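Local coordinates for transcriptional regulator (TetR/AcrR family) (PDB 5GP9), which probably represses fatty acid degradation genes by binding operator DNA, and binds a fatty acid in its C-terminal domain, at residues A[68-71]-A[72-76]. Sequence-based numbering, arbitrary orientation.
Sequences KIRS and QMNEA
These are the last turns of helix 50-74, which leads from the DNA-binding region into the C-terminal ligand-binding domain; here Ile69 and Met73 pair one turn apart on its buried face. The backbone of 68-71 continues without a break into 72-76. Backbone i to i+4 hydrogen bonds join the two. Met73 N donates to Ile69 O at 2.8 Å. Gln72 N reaches Lys68 O at 3.1 Å. The bond from Glu75 N to Ser71 O, at 3.3 Å, is weak. A shorter-range bond follows, from Ala76 N to Met73 O at 2.9 Å.

Among the side chains, Ile69 CG2 lies 4.0 Å from Met73 CG. Met73 SD and CE lie equally near that methyl. Met73 bends at its thioether (chi3 -51°), which folds CE back beside Ile69 instead of letting it run on outward. The two side chains pass each other at a slant. Leu129 of helix 113-139 packs on both, and Met89 of helix 79-95 touches Ile69. Gln72 starts beside its own backbone N (chi1 -68°). This brings Gln72 CG within 3.2 Å of Lys68 O, and the chain then extends to touch Ile85 and Met89 of helix 79-95. Arg70 turns away from the following turn and forms a salt bridge with Glu132.

A palmitic acid lies about 7 Å from the Ile69 side chain, nearest atoms. The backbone bonding is that of an alpha helix, and its apolar pair packs this helix with helices 79-95 and 113-139 in the all-helical C-terminal domain of a TetR-family regulator.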
ATOM      1  N   LYS A  68      -7.268 -12.256 -18.060  1.00 37.32           N
ATOM      2  CA  LYS A  68      -6.141 -13.195 -18.251  1.00 39.88           C
ATOM      3  C   LYS A  68      -5.882 -14.095 -17.064  1.00 43.01           C
ATOM      4  O   LYS A  68      -5.517 -15.264 -17.260  1.00 41.11           O
ATOM      5  CB  LYS A  68      -4.856 -12.471 -18.548  1.00 41.57           C
ATOM      6  CG  LYS A  68      -4.811 -11.960 -19.959  1.00 54.28           C
ATOM      7  CD  LYS A  68      -3.517 -11.231 -20.245  1.00 59.35           C
ATOM      8  CE  LYS A  68      -3.506 -10.785 -21.699  1.00 66.68           C
ATOM      9  NZ  LYS A  68      -2.537  -9.696 -21.932  1.00 71.01           N
ATOM     10  N   ILE A  69      -6.024 -13.574 -15.837  1.00 34.52           N
ATOM     11  CA  ILE A  69      -5.826 -14.407 -14.674  1.00 34.76           C
ATOM     12  C   ILE A  69      -6.880 -15.456 -14.643  1.00 37.35           C
ATOM     13  O   ILE A  69      -6.572 -16.682 -14.520  1.00 41.41           O
ATOM     14  CB  ILE A  69      -5.755 -13.603 -13.351  1.00 36.46           C
ATOM     15  CG1 ILE A  69      -4.519 -12.752 -13.381  1.00 33.26           C
ATOM     16  CG2 ILE A  69      -5.678 -14.524 -12.113  1.00 36.44           C
ATOM     17  CD1 ILE A  69      -4.422 -11.748 -12.224  1.00 37.38           C
ATOM     18  N   ARG A  70      -8.110 -14.990 -14.792  1.00 34.78           N
ATOM     19  CA  ARG A  70      -9.276 -15.822 -14.665  1.00 43.80           C
ATOM     20  C   ARG A  70      -9.242 -17.026 -15.634  1.00 43.83           C
ATOM     21  O   ARG A  70      -9.654 -18.127 -15.267  1.00 52.51           O
ATOM     22  CB  ARG A  70     -10.501 -14.956 -14.897  1.00 47.06           C
ATOM     23  CG  ARG A  70     -11.789 -15.560 -14.441  1.00 53.85           C
ATOM     24  CD  ARG A  70     -12.920 -14.594 -14.784  1.00 56.17           C
ATOM     25  NE  ARG A  70     -12.975 -13.423 -13.895  1.00 58.49           N
ATOM     26  CZ  ARG A  70     -13.408 -13.485 -12.635  1.00 57.90           C
ATOM     27  NH1 ARG A  70     -13.767 -14.650 -12.103  1.00 57.19           N
ATOM     28  NH2 ARG A  70     -13.452 -12.394 -11.886  1.00 58.92           N
ATOM     29  N   SER A  71      -8.715 -16.833 -16.831  1.00 44.85           N
ATOM     30  CA  SER A  71      -8.674 -17.913 -17.821  1.00 49.66           C
ATOM     31  C   SER A  71      -7.455 -18.819 -17.638  1.00 47.47           C
ATOM     32  O   SER A  71      -7.524 -20.023 -17.940  1.00 53.17           O
ATOM     33  CB  SER A  71      -8.801 -17.378 -19.253  1.00 53.23           C
ATOM     34  OG  SER A  71      -7.594 -16.838 -19.714  1.00 57.59           O
ATOM     35  N   GLN A  72      -6.338 -18.287 -17.156  1.00 42.65           N
ATOM     36  CA  GLN A  72      -5.206 -19.160 -16.861  1.00 48.60           C
ATOM     37  C   GLN A  72      -5.497 -20.057 -15.697  1.00 46.47           C
ATOM     38  O   GLN A  72      -5.052 -21.194 -15.690  1.00 46.76           O
ATOM     39  CB  GLN A  72      -3.963 -18.385 -16.557  1.00 45.74           C
ATOM     40  CG  GLN A  72      -3.442 -17.671 -17.729  1.00 52.10           C
ATOM     41  CD  GLN A  72      -2.142 -17.081 -17.376  1.00 55.78           C
ATOM     42  OE1 GLN A  72      -1.497 -17.508 -16.399  1.00 59.79           O
ATOM     43  NE2 GLN A  72      -1.721 -16.102 -18.141  1.00 64.09           N
ATOM     44  N   MET A  73      -6.215 -19.495 -14.711  1.00 46.15           N
ATOM     45  CA  MET A  73      -6.672 -20.200 -13.525  1.00 45.07           C
ATOM     46  C   MET A  73      -7.671 -21.274 -13.904  1.00 51.61           C
ATOM     47  O   MET A  73      -7.634 -22.352 -13.348  1.00 52.90           O
ATOM     48  CB  MET A  73      -7.368 -19.221 -12.562  1.00 46.05           C
ATOM     49  CG  MET A  73      -6.396 -18.416 -11.737  1.00 45.39           C
ATOM     50  SD  MET A  73      -7.071 -17.768 -10.172  1.00 47.75           S
ATOM     51  CE  MET A  73      -8.528 -16.999 -10.677  1.00 45.19           C
ATOM     52  N   ASN A  74      -8.568 -20.961 -14.838  1.00 58.76           N
ATOM     53  CA  ASN A  74      -9.642 -21.897 -15.281  1.00 65.08           C
ATOM     54  C   ASN A  74      -9.092 -23.157 -15.932  1.00 62.19           C
ATOM     55  O   ASN A  74      -9.712 -24.215 -15.862  1.00 62.81           O
ATOM     56  CB  ASN A  74     -10.654 -21.195 -16.212  1.00 60.75           C
ATOM     57  CG  ASN A  74     -11.596 -20.263 -15.459  1.00 68.44           C
ATOM     58  OD1 ASN A  74     -11.425 -20.001 -14.262  1.00 69.39           O
ATOM     59  ND2 ASN A  74     -12.580 -19.740 -16.161  1.00 71.59           N
ATOM     60  N   GLU A  75      -7.914 -23.033 -16.525  1.00 57.16           N
ATOM     61  CA  GLU A  75      -7.212 -24.182 -17.033  1.00 62.86           C
ATOM     62  C   GLU A  75      -6.527 -25.039 -15.962  1.00 59.42           C
ATOM     63  O   GLU A  75      -6.157 -26.170 -16.252  1.00 59.41           O
ATOM     64  CB  GLU A  75      -6.249 -23.753 -18.148  1.00 66.89           C
ATOM     65  CG  GLU A  75      -6.997 -23.450 -19.452  1.00 73.98           C
ATOM     66  CD  GLU A  75      -6.252 -22.524 -20.398  1.00 84.10           C
ATOM     67  OE1 GLU A  75      -4.998 -22.460 -20.320  1.00 81.23           O
ATOM     68  OE2 GLU A  75      -6.934 -21.861 -21.227  1.00 89.36           O
ATOM     69  N   ALA A  76      -6.363 -24.551 -14.728  1.00 51.64           N
ATOM     70  CA  ALA A  76      -5.693 -25.357 -13.682  1.00 48.40           C
ATOM     71  C   ALA A  76      -6.681 -26.306 -12.973  1.00 52.37           C
ATOM     72  O   ALA A  76      -7.881 -26.180 -13.148  1.00 50.08           O
ATOM     73  CB  ALA A  76      -5.050 -24.449 -12.652  1.00 47.52           C
TER